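Local coordinates for protein PATF (Prochloron didemni, PDB 4BG2) that belongs to the patellamide pathway and is probably related to the prenyl transferases that modify cyanobactin peptides, at residues R171-I176 with L190-P195; N215-V220 with V283-L288; Y228-F233 with P241-Y246; V279-T284 with F296-D301. All coordinates share one frame; numbering follows the deposited sequence.

Interaction 1: residues R171-I176 with L190-P195; sequences RDTMVI and LGPCAP
Leu190 opens the contact on the helix-covered outer face of the barrel, where its CD2 lies 3.9 Å from Thr173 OG1 and the two side chains cross obliquely. That hydroxyl sits beside its own backbone N (chi1 -71°) and is hydrogen-bonded to Leu169 O in the helix just before the strand. At Gly191 the pairing slips by one residue. Its carbonyl O accepts from Met174 N at 3.0 Å and from Val175 N at 3.3 Å, both donors arriving from the same face of the carbonyl plane, while Gly191 N returns a weak bond to Val175 O. Two consecutive N-H groups sharing one acceptor across an antiparallel pair define a classic beta bulge. Pro192 has no N-H to give; its CA instead makes a C-H...O contact of 3.2 Å with Asp172 O. The same oxygen takes the N-H of Cys193 at 3.2 Å and 157°, with the donor standing above the carbonyl plane. Beyond the backbone, Cys193 CB touches the selenium of selenomethionine Met174 at 4.1 Å, and Cys193 SG is equally far from Met174 CB. The Asp172 carboxylate turns to Leu208 N in helix 206-215 and Gly205 N just before it. Gly191 O thus accepts two N-H groups and Asp172 O one N-H and one C-H, so the bonding continues across the one-residue slip and the proline.

Interaction 2: residues N215-V220 with V283-L288; sequences NLSRKV and VTETEL
Glu285 reaches across to Leu216 and Ser217 with the largest buried surface of the contact. Its CG is anti to the backbone N (chi1 -166°) and the chain runs extended from there, carrying the carboxylate to the start of the opposite helix. OE2 lies 2.5 Å from Ser217 N, but the bond is bent to 121° and weak, and so short a distance makes its exact geometry doubtful. OE1 and OE2 are each 3.7 Å from Leu216 CD2, while Glu285 CG passes Ser217 OG at 3.8 Å. Ser217 is the N-cap of helix 218-223, its OG accepting from Val220 N at 3.1 Å; a negative carboxylate beside this helix start would probably be favourable electrostatically. Leu288, second in buried area, brings CD1 to within 3.7 Å of Val220 CG2, the side chains crossing at about a right angle. Lys219 comes next and contributes its aliphatic part: CD rests 3.6 Å from Leu288 O, and NZ goes on to a weak bond with Tyr256 O. Glu285 and Leu288 belong to a weakly bonded helical turn, and through them it meets the start of helix 218-223 at the barrel's rim. Strand 242-247 is close to both: Val220 packs on its Leu243 and Leu288 on its Phe245, while the preceding helix 206-215 ends at Asn215, whose ND2 bonds Tyr211 O and Glu164 OE2.

Interaction 3: residues Y228-F233 with P241-Y246; sequences YLFGAF and PILFFY
Strands 229-233 and 242-246 pair as a regular antiparallel hairpin with an angle of 163° between their directions, held by reciprocal bonds at Gly231-Phe244 and Phe233-Ile242; Phe244 N to Gly231 O measures 2.7 Å. Phe233 and Phe244 share the inner face of the barrel in an offset edge-to-face pair, the edge of Phe233 directed at the face of Phe244, with planes at 90° and centroids 5.2 Å apart. Phe233 CD2 comes within 3.4 Å of Phe244 CE1. An alanine in place of Phe244 would probably leave the Phe233 edge without its aromatic face and open a gap beside Tyr299, whose ring also meets Phe244. On the outer face Phe230 and Phe245 lie side by side, pointing the same way, with CE1 to CE1 at 3.4 Å. At the hairpin's open end Tyr246 CB sits over the face of the Tyr228 ring, 4.0 Å from its centroid, a CH-pi contact, and Tyr228 OH lies 3.4 Å from Tyr246 CD1. Tyr246 OH bonds to Glu51. The backbone therefore sets the register, while ring contacts on both faces reinforce it by dispersion and weak aromatic electrostatics.

Interaction 4: residues V279-T284 with F296-D301; sequences VAIAVT and FCFYYD
The ten-stranded antiparallel barrel, consistent with the prenyl transferase (PT) barrel fold, gains its last strand here, where strand 276-284 pairs with strand 295-303, bridged from Val279-Tyr300 to Ala282-Cys297. Four nearly straight bonds lock the register: Ala282 N to Cys297 O and Cys297 N to Ala282 O, both 2.8 Å and in the carbonyl planes, then the reciprocal pair between Ala280 and Tyr299. The disulfide Cys275-Cys306 ties the flanks of the same two strands. On the outer face, beneath helix 261-272, Ile281 CD1 sits over the Phe298 ring, 3.7 Å from its centroid and 20° off the normal, a CH-pi contact. Phe298 CG is anti to the backbone N (chi1 -164°), and the ring beyond it comes nearer the neighbouring strand, under the Ile281 methyl. An alanine at Phe298 would probably leave that methyl without its aromatic platform and open a gap against Ile266 and Cys270 of the helix. Alongside, Val279 CG1 meets Tyr300 CB at 3.9 Å, and Tyr300 OH bonds to His22. The inner face is lined differently, for small alanines lie beside the Tyr299 ring. Ala280 O is in the plane of that ring at its edge, and Ala282 CB touches Tyr299 CE1 at 3.9 Å.

Overall arrangement
Interactions 1, 3 and 4 pair successive strands of one barrel wall; interaction 2 lies at its rim, about 20 Å from the chain's centre. Interaction 1 is stitched to interaction 3 by Ala194 N to Phe230 O at 2.7 Å, their centres about 9 Å apart, and Gly191 CA packs on Phe233 CD1 at 3.4 Å. Interaction 3 joins interaction 4 in the same way, Phe245 N lying 2.9 Å from Ile281 O. Interaction 2 shares Val283 and Thr284 with interaction 4 and presses Val220 CG2 on Leu243 CD1 at 3.4 Å. Interactions 1 and 4, about 16 Å apart between centres, do not touch; interaction 3 lies between them. Phe233, Phe244, Tyr246 and Tyr299 jointly line the inner face, the side on which PT-barrel enzymes bind their substrates, which may hold here too.

Interaction 1: residues R171-I176 with L190-P195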
loop_
_atom_site.group_PDB
_atom_site.type_symbol
_atom_site.label_atom_id
_atom_site.label_comp_id
_atom_site.label_asym_id
_atom_site.label_seq_id
_atom_site.Cartn_x
_atom_site.Cartn_y
_atom_site.Cartn_z
ATOM N N ARG A 171 -16.428 2.860 10.444
ATOM C CA ARG A 171 -16.158 4.223 10.902
ATOM C C ARG A 171 -14.729 4.723 10.644
ATOM O O ARG A 171 -14.556 5.889 10.322
ATOM C CB ARG A 171 -16.450 4.357 12.398
ATOM C CG ARG A 171 -17.900 4.116 12.824
ATOM C CD ARG A 171 -18.904 5.042 12.152
ATOM N NE ARG A 171 -18.483 6.450 12.173
ATOM C CZ ARG A 171 -19.110 7.441 11.531
ATOM N NH1 ARG A 171 -20.204 7.206 10.814
ATOM N NH2 ARG A 171 -18.642 8.679 11.605
ATOM N N ASP A 172 -13.710 3.868 10.769
ATOM C CA ASP A 172 -12.306 4.325 10.699
ATOM C C ASP A 172 -11.525 3.932 9.431
ATOM O O ASP A 172 -10.335 4.251 9.314
ATOM C CB ASP A 172 -11.551 3.852 11.943
ATOM C CG ASP A 172 -12.016 4.569 13.226
ATOM O OD1 ASP A 172 -12.784 5.570 13.147
ATOM O OD2 ASP A 172 -11.602 4.130 14.318
ATOM N N THR A 173 -12.185 3.260 8.483
ATOM C CA THR A 173 -11.531 2.872 7.219
ATOM C C THR A 173 -11.104 4.134 6.505
ATOM O O THR A 173 -11.916 4.992 6.182
ATOM C CB THR A 173 -12.442 1.983 6.341
ATOM O OG1 THR A 173 -12.554 0.706 6.954
ATOM C CG2 THR A 173 -11.878 1.775 4.937
HETATM N N MSE A 174 -9.803 4.253 6.286
HETATM C CA MSE A 174 -9.242 5.402 5.582
HETATM C C MSE A 174 -8.590 5.004 4.269
HETATM O O MSE A 174 -8.335 5.847 3.441
HETATM C CB MSE A 174 -8.201 6.050 6.485
HETATM C CG MSE A 174 -8.235 7.567 6.441
HETATM SE SE MSE A 174 -6.886 8.181 7.776
HETATM C CE MSE A 174 -5.307 7.810 6.652
ATOM N N VAL A 175 -8.297 3.726 4.099
ATOM C CA VAL A 175 -7.746 3.213 2.857
ATOM C C VAL A 175 -8.497 1.925 2.504
ATOM O O VAL A 175 -8.783 1.100 3.369
ATOM C CB VAL A 175 -6.230 2.861 2.970
ATOM C CG1 VAL A 175 -5.639 2.637 1.595
ATOM C CG2 VAL A 175 -5.433 3.926 3.691
ATOM N N ILE A 176 -8.760 1.735 1.220
ATOM C CA ILE A 176 -9.288 0.480 0.704
ATOM C C ILE A 176 -8.349 -0.047 -0.379
ATOM O O ILE A 176 -8.013 0.661 -1.324
ATOM C CB ILE A 176 -10.702 0.662 0.135
ATOM C CG1 ILE A 176 -11.641 1.173 1.228
ATOM C CG2 ILE A 176 -11.208 -0.654 -0.446
ATOM C CD1 ILE A 176 -12.918 1.792 0.685
ATOM N N LEU A 190 -9.772 -3.821 3.776
ATOM C CA LEU A 190 -10.308 -2.659 4.496
ATOM C C LEU A 190 -9.325 -2.171 5.534
ATOM O O LEU A 190 -8.844 -2.953 6.356
ATOM C CB LEU A 190 -11.646 -2.973 5.157
ATOM C CG LEU A 190 -12.802 -2.735 4.184
ATOM C CD1 LEU A 190 -13.093 -4.028 3.450
ATOM C CD2 LEU A 190 -14.046 -2.186 4.870
ATOM N N GLY A 191 -9.017 -0.878 5.469
ATOM C CA GLY A 191 -7.847 -0.325 6.147
ATOM C C GLY A 191 -8.197 0.773 7.120
ATOM O O GLY A 191 -7.991 1.941 6.825
ATOM N N PRO A 192 -8.768 0.407 8.270
ATOM C CA PRO A 192 -8.902 1.392 9.316
ATOM C C PRO A 192 -7.535 1.888 9.801
ATOM O O PRO A 192 -6.575 1.112 9.875
ATOM C CB PRO A 192 -9.635 0.631 10.428
ATOM C CG PRO A 192 -9.292 -0.776 10.194
ATOM C CD PRO A 192 -9.288 -0.896 8.688
ATOM N N CYS A 193 -7.462 3.179 10.097
ATOM C CA CYS A 193 -6.240 3.816 10.570
ATOM C C CYS A 193 -6.495 4.665 11.810
ATOM O O CYS A 193 -7.615 5.131 12.021
ATOM C CB CYS A 193 -5.671 4.714 9.492
ATOM S SG CYS A 193 -5.130 3.813 8.042
ATOM N N ALA A 194 -5.441 4.863 12.609
ATOM C CA ALA A 194 -5.478 5.774 13.773
ATOM C C ALA A 194 -4.207 6.616 13.834
ATOM O O ALA A 194 -3.139 6.108 13.553
ATOM C CB ALA A 194 -5.637 4.973 15.059
ATOM N N PRO A 195 -4.314 7.893 14.245
ATOM C CA PRO A 195 -3.143 8.798 14.281
ATOM C C PRO A 195 -2.075 8.408 15.312
ATOM O O PRO A 195 -2.432 7.884 16.374
ATOM C CB PRO A 195 -3.766 10.145 14.654
ATOM C CG PRO A 195 -4.936 9.781 15.514
ATOM C CD PRO A 195 -5.492 8.502 14.911
#

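Interaction 2: residues N215-V220 with V283-L288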
loop_
_atom_site.group_PDB
_atom_site.type_symbol
_atom_site.label_atom_id
_atom_site.label_comp_id
_atom_site.label_asym_id
_atom_site.label_seq_id
_atom_site.Cartn_x
_atom_site.Cartn_y
_atom_site.Cartn_z
ATOM N N ASN A 215 -8.215 -5.787 22.343
ATOM C CA ASN A 215 -8.101 -7.070 21.674
ATOM C C ASN A 215 -6.705 -7.501 21.260
ATOM O O ASN A 215 -6.482 -8.680 21.061
ATOM C CB ASN A 215 -9.041 -7.098 20.459
ATOM C CG ASN A 215 -10.481 -6.796 20.845
ATOM O OD1 ASN A 215 -11.257 -7.699 21.100
ATOM N ND2 ASN A 215 -10.825 -5.526 20.937
ATOM N N LEU A 216 -5.789 -6.563 21.058
ATOM C CA LEU A 216 -4.521 -6.913 20.449
ATOM C C LEU A 216 -3.446 -7.073 21.516
ATOM O O LEU A 216 -3.628 -6.662 22.650
ATOM C CB LEU A 216 -4.101 -5.885 19.403
ATOM C CG LEU A 216 -4.979 -5.800 18.154
ATOM C CD1 LEU A 216 -4.326 -4.888 17.131
ATOM C CD2 LEU A 216 -5.272 -7.174 17.547
ATOM N N SER A 217 -2.327 -7.674 21.137
ATOM C CA SER A 217 -1.326 -8.068 22.105
ATOM C C SER A 217 -0.687 -6.853 22.789
ATOM O O SER A 217 -0.770 -5.716 22.305
ATOM C CB SER A 217 -0.245 -8.885 21.417
ATOM O OG SER A 217 0.554 -8.050 20.598
ATOM N N ARG A 218 -0.033 -7.112 23.912
ATOM C CA ARG A 218 0.712 -6.079 24.621
ATOM C C ARG A 218 1.809 -5.503 23.734
ATOM O O ARG A 218 2.067 -4.304 23.744
ATOM C CB ARG A 218 1.293 -6.638 25.925
ATOM C CG ARG A 218 0.193 -6.972 26.928
ATOM C CD ARG A 218 0.736 -7.422 28.265
ATOM N NE ARG A 218 1.319 -8.771 28.206
ATOM C CZ ARG A 218 0.975 -9.802 28.981
ATOM N NH1 ARG A 218 0.030 -9.690 29.914
ATOM N NH2 ARG A 218 1.595 -10.967 28.828
ATOM N N LYS A 219 2.434 -6.355 22.935
ATOM C CA LYS A 219 3.498 -5.902 22.049
ATOM C C LYS A 219 2.959 -4.899 21.007
ATOM O O LYS A 219 3.592 -3.869 20.756
ATOM C CB LYS A 219 4.186 -7.101 21.386
ATOM C CG LYS A 219 5.193 -6.717 20.313
ATOM C CD LYS A 219 6.622 -6.938 20.764
ATOM C CE LYS A 219 7.595 -6.059 19.978
ATOM N NZ LYS A 219 7.334 -4.579 19.928
ATOM N N VAL A 220 1.799 -5.193 20.427
ATOM C CA VAL A 220 1.111 -4.227 19.551
ATOM C C VAL A 220 0.764 -2.937 20.282
ATOM O O VAL A 220 1.098 -1.840 19.814
ATOM C CB VAL A 220 -0.183 -4.805 18.944
ATOM C CG1 VAL A 220 -1.009 -3.702 18.279
ATOM C CG2 VAL A 220 0.174 -5.861 17.910
ATOM N N VAL A 283 3.126 -6.127 9.389
ATOM C CA VAL A 283 3.374 -7.368 10.104
ATOM C C VAL A 283 2.100 -7.822 10.815
ATOM O O VAL A 283 1.289 -7.003 11.196
ATOM C CB VAL A 283 4.594 -7.172 11.058
ATOM C CG1 VAL A 283 4.318 -6.134 12.133
ATOM C CG2 VAL A 283 5.027 -8.485 11.693
ATOM N N THR A 284 1.894 -9.120 10.963
ATOM C CA THR A 284 0.764 -9.618 11.750
ATOM C C THR A 284 1.073 -9.573 13.259
ATOM O O THR A 284 2.231 -9.575 13.671
ATOM C CB THR A 284 0.402 -11.064 11.403
ATOM O OG1 THR A 284 1.502 -11.894 11.728
ATOM C CG2 THR A 284 0.043 -11.207 9.914
ATOM N N GLU A 285 0.024 -9.523 14.062
ATOM C CA GLU A 285 0.139 -9.655 15.522
ATOM C C GLU A 285 1.006 -10.855 15.894
ATOM O O GLU A 285 1.928 -10.734 16.697
ATOM C CB GLU A 285 -1.249 -9.844 16.138
ATOM C CG GLU A 285 -1.288 -9.664 17.658
ATOM C CD GLU A 285 -2.680 -9.838 18.226
ATOM O OE1 GLU A 285 -3.550 -10.447 17.556
ATOM O OE2 GLU A 285 -2.918 -9.367 19.346
ATOM N N THR A 286 0.676 -12.002 15.290
ATOM C CA THR A 286 1.372 -13.266 15.519
ATOM C C THR A 286 2.870 -13.154 15.249
ATOM O O THR A 286 3.670 -13.629 16.021
ATOM C CB THR A 286 0.796 -14.367 14.595
ATOM O OG1 THR A 286 -0.553 -14.658 14.984
ATOM C CG2 THR A 286 1.650 -15.657 14.663
ATOM N N GLU A 287 3.241 -12.526 14.135
ATOM C CA GLU A 287 4.654 -12.407 13.785
ATOM C C GLU A 287 5.386 -11.419 14.691
ATOM O O GLU A 287 6.595 -11.540 14.882
ATOM C CB GLU A 287 4.819 -12.028 12.323
ATOM C CG GLU A 287 6.268 -11.907 11.870
ATOM C CD GLU A 287 6.977 -13.249 11.731
ATOM O OE1 GLU A 287 6.304 -14.296 11.594
ATOM O OE2 GLU A 287 8.221 -13.243 11.762
ATOM N N LEU A 288 4.672 -10.436 15.223
ATOM C CA LEU A 288 5.251 -9.486 16.189
ATOM C C LEU A 288 5.603 -10.109 17.535
ATOM O O LEU A 288 6.402 -9.549 18.272
ATOM C CB LEU A 288 4.297 -8.331 16.481
ATOM C CG LEU A 288 4.612 -6.967 15.896
ATOM C CD1 LEU A 288 3.653 -5.961 16.526
ATOM C CD2 LEU A 288 6.063 -6.536 16.122
#

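Interaction 3: residues Y228-F233 with P241-Y246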
loop_
_atom_site.group_PDB
_atom_site.type_symbol
_atom_site.label_atom_id
_atom_site.label_comp_id
_atom_site.label_asym_id
_atom_site.label_seq_id
_atom_site.Cartn_x
_atom_site.Cartn_y
_atom_site.Cartn_z
ATOM N N TYR A 228 3.629 7.975 13.507
ATOM C CA TYR A 228 2.613 9.000 13.277
ATOM C C TYR A 228 1.266 8.401 12.845
ATOM O O TYR A 228 0.239 9.071 12.902
ATOM C CB TYR A 228 3.096 10.044 12.267
ATOM C CG TYR A 228 3.205 9.572 10.837
ATOM C CD1 TYR A 228 2.104 9.624 9.967
ATOM C CD2 TYR A 228 4.415 9.112 10.329
ATOM C CE1 TYR A 228 2.206 9.199 8.641
ATOM C CE2 TYR A 228 4.524 8.701 9.004
ATOM C CZ TYR A 228 3.414 8.749 8.169
ATOM O OH TYR A 228 3.513 8.340 6.857
ATOM N N LEU A 229 1.266 7.146 12.422
ATOM C CA LEU A 229 0.027 6.513 11.975
ATOM C C LEU A 229 0.097 5.049 12.259
ATOM O O LEU A 229 1.147 4.438 12.157
ATOM C CB LEU A 229 -0.206 6.776 10.464
ATOM C CG LEU A 229 -1.544 6.389 9.789
ATOM C CD1 LEU A 229 -2.752 7.031 10.446
ATOM C CD2 LEU A 229 -1.528 6.770 8.307
ATOM N N PHE A 230 -1.046 4.471 12.580
ATOM C CA PHE A 230 -1.177 3.033 12.771
ATOM C C PHE A 230 -2.351 2.593 11.927
ATOM O O PHE A 230 -3.393 3.276 11.896
ATOM C CB PHE A 230 -1.451 2.722 14.252
ATOM C CG PHE A 230 -1.863 1.289 14.510
ATOM C CD1 PHE A 230 -0.952 0.249 14.336
ATOM C CD2 PHE A 230 -3.138 0.987 14.935
ATOM C CE1 PHE A 230 -1.324 -1.065 14.564
ATOM C CE2 PHE A 230 -3.520 -0.313 15.161
ATOM C CZ PHE A 230 -2.603 -1.349 14.984
ATOM N N GLY A 231 -2.199 1.473 11.243
ATOM C CA GLY A 231 -3.282 0.932 10.413
ATOM C C GLY A 231 -3.332 -0.575 10.475
ATOM O O GLY A 231 -2.368 -1.230 10.834
ATOM N N ALA A 232 -4.471 -1.125 10.130
ATOM C CA ALA A 232 -4.630 -2.547 10.065
ATOM C C ALA A 232 -5.453 -2.849 8.825
ATOM O O ALA A 232 -6.474 -2.193 8.599
ATOM C CB ALA A 232 -5.339 -3.047 11.308
ATOM N N PHE A 233 -5.039 -3.831 8.037
ATOM C CA PHE A 233 -5.864 -4.279 6.932
ATOM C C PHE A 233 -6.587 -5.568 7.254
ATOM O O PHE A 233 -5.968 -6.581 7.538
ATOM C CB PHE A 233 -5.036 -4.461 5.659
ATOM C CG PHE A 233 -4.760 -3.193 4.915
ATOM C CD1 PHE A 233 -5.787 -2.384 4.479
ATOM C CD2 PHE A 233 -3.460 -2.843 4.585
ATOM C CE1 PHE A 233 -5.518 -1.239 3.751
ATOM C CE2 PHE A 233 -3.176 -1.698 3.868
ATOM C CZ PHE A 233 -4.207 -0.882 3.466
ATOM N N PRO A 241 -5.591 -9.630 10.670
ATOM C CA PRO A 241 -5.188 -8.445 9.957
ATOM C C PRO A 241 -3.677 -8.317 9.801
ATOM O O PRO A 241 -2.924 -8.795 10.639
ATOM C CB PRO A 241 -5.707 -7.311 10.849
ATOM C CG PRO A 241 -5.809 -7.906 12.239
ATOM C CD PRO A 241 -6.228 -9.316 11.977
ATOM N N ILE A 242 -3.256 -7.587 8.784
ATOM C CA ILE A 242 -1.891 -7.122 8.684
ATOM C C ILE A 242 -1.827 -5.705 9.245
ATOM O O ILE A 242 -2.655 -4.865 8.918
ATOM C CB ILE A 242 -1.348 -7.248 7.247
ATOM C CG1 ILE A 242 0.099 -6.779 7.178
ATOM C CG2 ILE A 242 -2.194 -6.473 6.250
ATOM C CD1 ILE A 242 0.817 -7.351 5.989
ATOM N N LEU A 243 -0.906 -5.490 10.185
ATOM C CA LEU A 243 -0.802 -4.235 10.911
ATOM C C LEU A 243 0.265 -3.425 10.263
ATOM O O LEU A 243 1.265 -3.975 9.857
ATOM C CB LEU A 243 -0.446 -4.461 12.397
ATOM C CG LEU A 243 -1.263 -5.503 13.157
ATOM C CD1 LEU A 243 -0.840 -5.577 14.632
ATOM C CD2 LEU A 243 -2.760 -5.211 13.065
ATOM N N PHE A 244 0.055 -2.122 10.151
ATOM C CA PHE A 244 1.014 -1.243 9.524
ATOM C C PHE A 244 1.412 -0.224 10.584
ATOM O O PHE A 244 0.549 0.378 11.200
ATOM C CB PHE A 244 0.381 -0.476 8.347
ATOM C CG PHE A 244 0.437 -1.180 7.039
ATOM C CD1 PHE A 244 -0.273 -2.360 6.827
ATOM C CD2 PHE A 244 1.111 -0.603 5.944
ATOM C CE1 PHE A 244 -0.247 -2.986 5.565
ATOM C CE2 PHE A 244 1.122 -1.216 4.707
ATOM C CZ PHE A 244 0.437 -2.410 4.512
ATOM N N PHE A 245 2.713 0.009 10.717
ATOM C CA PHE A 245 3.247 1.008 11.630
ATOM C C PHE A 245 4.051 2.024 10.818
ATOM O O PHE A 245 5.128 1.684 10.357
ATOM C CB PHE A 245 4.134 0.326 12.664
ATOM C CG PHE A 245 3.445 -0.777 13.404
ATOM C CD1 PHE A 245 2.670 -0.494 14.527
ATOM C CD2 PHE A 245 3.549 -2.084 12.976
ATOM C CE1 PHE A 245 2.027 -1.508 15.208
ATOM C CE2 PHE A 245 2.906 -3.099 13.646
ATOM C CZ PHE A 245 2.139 -2.815 14.762
ATOM N N TYR A 246 3.524 3.247 10.662
ATOM C CA TYR A 246 4.154 4.307 9.862
ATOM C C TYR A 246 5.040 5.220 10.716
ATOM O O TYR A 246 4.620 5.700 11.757
ATOM C CB TYR A 246 3.097 5.142 9.099
ATOM C CG TYR A 246 2.744 4.580 7.690
ATOM C CD1 TYR A 246 3.495 4.973 6.562
ATOM C CD2 TYR A 246 1.696 3.691 7.483
ATOM C CE1 TYR A 246 3.214 4.489 5.282
ATOM C CE2 TYR A 246 1.406 3.196 6.192
ATOM C CZ TYR A 246 2.180 3.594 5.100
ATOM O OH TYR A 246 1.940 3.130 3.798
#

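Interaction 4: residues V279-T284 with F296-D301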
loop_
_atom_site.group_PDB
_atom_site.type_symbol
_atom_site.label_atom_id
_atom_site.label_comp_id
_atom_site.label_asym_id
_atom_site.label_seq_id
_atom_site.Cartn_x
_atom_site.Cartn_y
_atom_site.Cartn_z
ATOM N N VAL A 279 8.522 5.593 6.405
ATOM C CA VAL A 279 8.673 4.148 6.262
ATOM C C VAL A 279 7.531 3.501 6.999
ATOM O O VAL A 279 6.862 4.144 7.798
ATOM C CB VAL A 279 10.014 3.631 6.802
ATOM C CG1 VAL A 279 11.139 4.312 6.052
ATOM C CG2 VAL A 279 10.179 3.902 8.310
ATOM N N ALA A 280 7.272 2.241 6.692
ATOM C CA ALA A 280 6.275 1.494 7.411
ATOM C C ALA A 280 6.656 0.046 7.451
ATOM O O ALA A 280 7.163 -0.505 6.485
ATOM C CB ALA A 280 4.898 1.666 6.778
ATOM N N ILE A 281 6.385 -0.577 8.585
ATOM C CA ILE A 281 6.499 -1.995 8.711
ATOM C C ILE A 281 5.098 -2.585 8.750
ATOM O O ILE A 281 4.262 -2.151 9.527
ATOM C CB ILE A 281 7.256 -2.384 9.985
ATOM C CG1 ILE A 281 8.633 -1.742 9.981
ATOM C CG2 ILE A 281 7.366 -3.910 10.093
ATOM C CD1 ILE A 281 9.524 -2.161 8.820
ATOM N N ALA A 282 4.878 -3.599 7.920
ATOM C CA ALA A 282 3.603 -4.320 7.884
ATOM C C ALA A 282 3.864 -5.729 8.360
ATOM O O ALA A 282 4.723 -6.434 7.802
ATOM C CB ALA A 282 3.019 -4.313 6.476
ATOM N N VAL A 283 3.126 -6.127 9.389
ATOM C CA VAL A 283 3.374 -7.368 10.104
ATOM C C VAL A 283 2.100 -7.822 10.815
ATOM O O VAL A 283 1.289 -7.003 11.196
ATOM C CB VAL A 283 4.594 -7.172 11.058
ATOM C CG1 VAL A 283 4.318 -6.134 12.133
ATOM C CG2 VAL A 283 5.027 -8.485 11.693
ATOM N N THR A 284 1.894 -9.120 10.963
ATOM C CA THR A 284 0.764 -9.618 11.750
ATOM C C THR A 284 1.073 -9.573 13.259
ATOM O O THR A 284 2.231 -9.575 13.671
ATOM C CB THR A 284 0.402 -11.064 11.403
ATOM O OG1 THR A 284 1.502 -11.894 11.728
ATOM C CG2 THR A 284 0.043 -11.207 9.914
ATOM N N PHE A 296 7.336 -10.277 7.080
ATOM C CA PHE A 296 6.897 -8.890 7.166
ATOM C C PHE A 296 7.115 -8.197 5.843
ATOM O O PHE A 296 7.800 -8.710 4.971
ATOM C CB PHE A 296 7.657 -8.111 8.269
ATOM C CG PHE A 296 9.132 -8.021 8.035
ATOM C CD1 PHE A 296 9.966 -9.080 8.385
ATOM C CD2 PHE A 296 9.689 -6.892 7.454
ATOM C CE1 PHE A 296 11.327 -9.009 8.151
ATOM C CE2 PHE A 296 11.049 -6.828 7.197
ATOM C CZ PHE A 296 11.870 -7.879 7.572
ATOM N N CYS A 297 6.530 -7.016 5.724
ATOM C CA CYS A 297 6.768 -6.129 4.597
ATOM C C CYS A 297 7.338 -4.822 5.078
ATOM O O CYS A 297 6.886 -4.288 6.074
ATOM C CB CYS A 297 5.458 -5.839 3.882
ATOM S SG CYS A 297 4.948 -7.173 2.832
ATOM N N PHE A 298 8.330 -4.311 4.369
ATOM C CA PHE A 298 8.999 -3.065 4.710
ATOM C C PHE A 298 8.773 -2.056 3.556
ATOM O O PHE A 298 9.212 -2.272 2.440
ATOM C CB PHE A 298 10.470 -3.396 4.886
ATOM C CG PHE A 298 11.275 -2.341 5.604
ATOM C CD1 PHE A 298 11.214 -1.009 5.237
ATOM C CD2 PHE A 298 12.155 -2.713 6.610
ATOM C CE1 PHE A 298 11.985 -0.045 5.894
ATOM C CE2 PHE A 298 12.943 -1.766 7.257
ATOM C CZ PHE A 298 12.849 -0.424 6.907
ATOM N N TYR A 299 8.135 -0.939 3.871
ATOM C CA TYR A 299 7.738 0.077 2.897
ATOM C C TYR A 299 8.578 1.312 3.156
ATOM O O TYR A 299 8.865 1.619 4.299
ATOM C CB TYR A 299 6.258 0.427 3.112
ATOM C CG TYR A 299 5.295 -0.636 2.687
ATOM C CD1 TYR A 299 4.926 -1.673 3.526
ATOM C CD2 TYR A 299 4.755 -0.617 1.386
ATOM C CE1 TYR A 299 4.017 -2.663 3.096
ATOM C CE2 TYR A 299 3.862 -1.587 0.963
ATOM C CZ TYR A 299 3.498 -2.595 1.805
ATOM O OH TYR A 299 2.625 -3.554 1.323
ATOM N N TYR A 300 8.973 2.012 2.103
ATOM C CA TYR A 300 9.525 3.343 2.228
ATOM C C TYR A 300 8.973 4.213 1.101
ATOM O O TYR A 300 8.728 3.715 -0.006
ATOM C CB TYR A 300 11.062 3.314 2.256
ATOM C CG TYR A 300 11.724 2.838 0.997
ATOM C CD1 TYR A 300 11.943 1.492 0.773
ATOM C CD2 TYR A 300 12.164 3.738 0.048
ATOM C CE1 TYR A 300 12.573 1.057 -0.380
ATOM C CE2 TYR A 300 12.805 3.312 -1.098
ATOM C CZ TYR A 300 12.990 1.972 -1.313
ATOM O OH TYR A 300 13.595 1.558 -2.471
ATOM N N ASP A 301 8.801 5.503 1.390
ATOM C CA ASP A 301 8.094 6.447 0.542
ATOM C C ASP A 301 9.036 7.563 0.142
ATOM O O ASP A 301 9.709 8.158 1.002
ATOM C CB ASP A 301 6.895 7.004 1.313
ATOM C CG ASP A 301 5.944 7.850 0.447
ATOM O OD1 ASP A 301 5.952 7.752 -0.802
ATOM O OD2 ASP A 301 5.147 8.620 1.040
#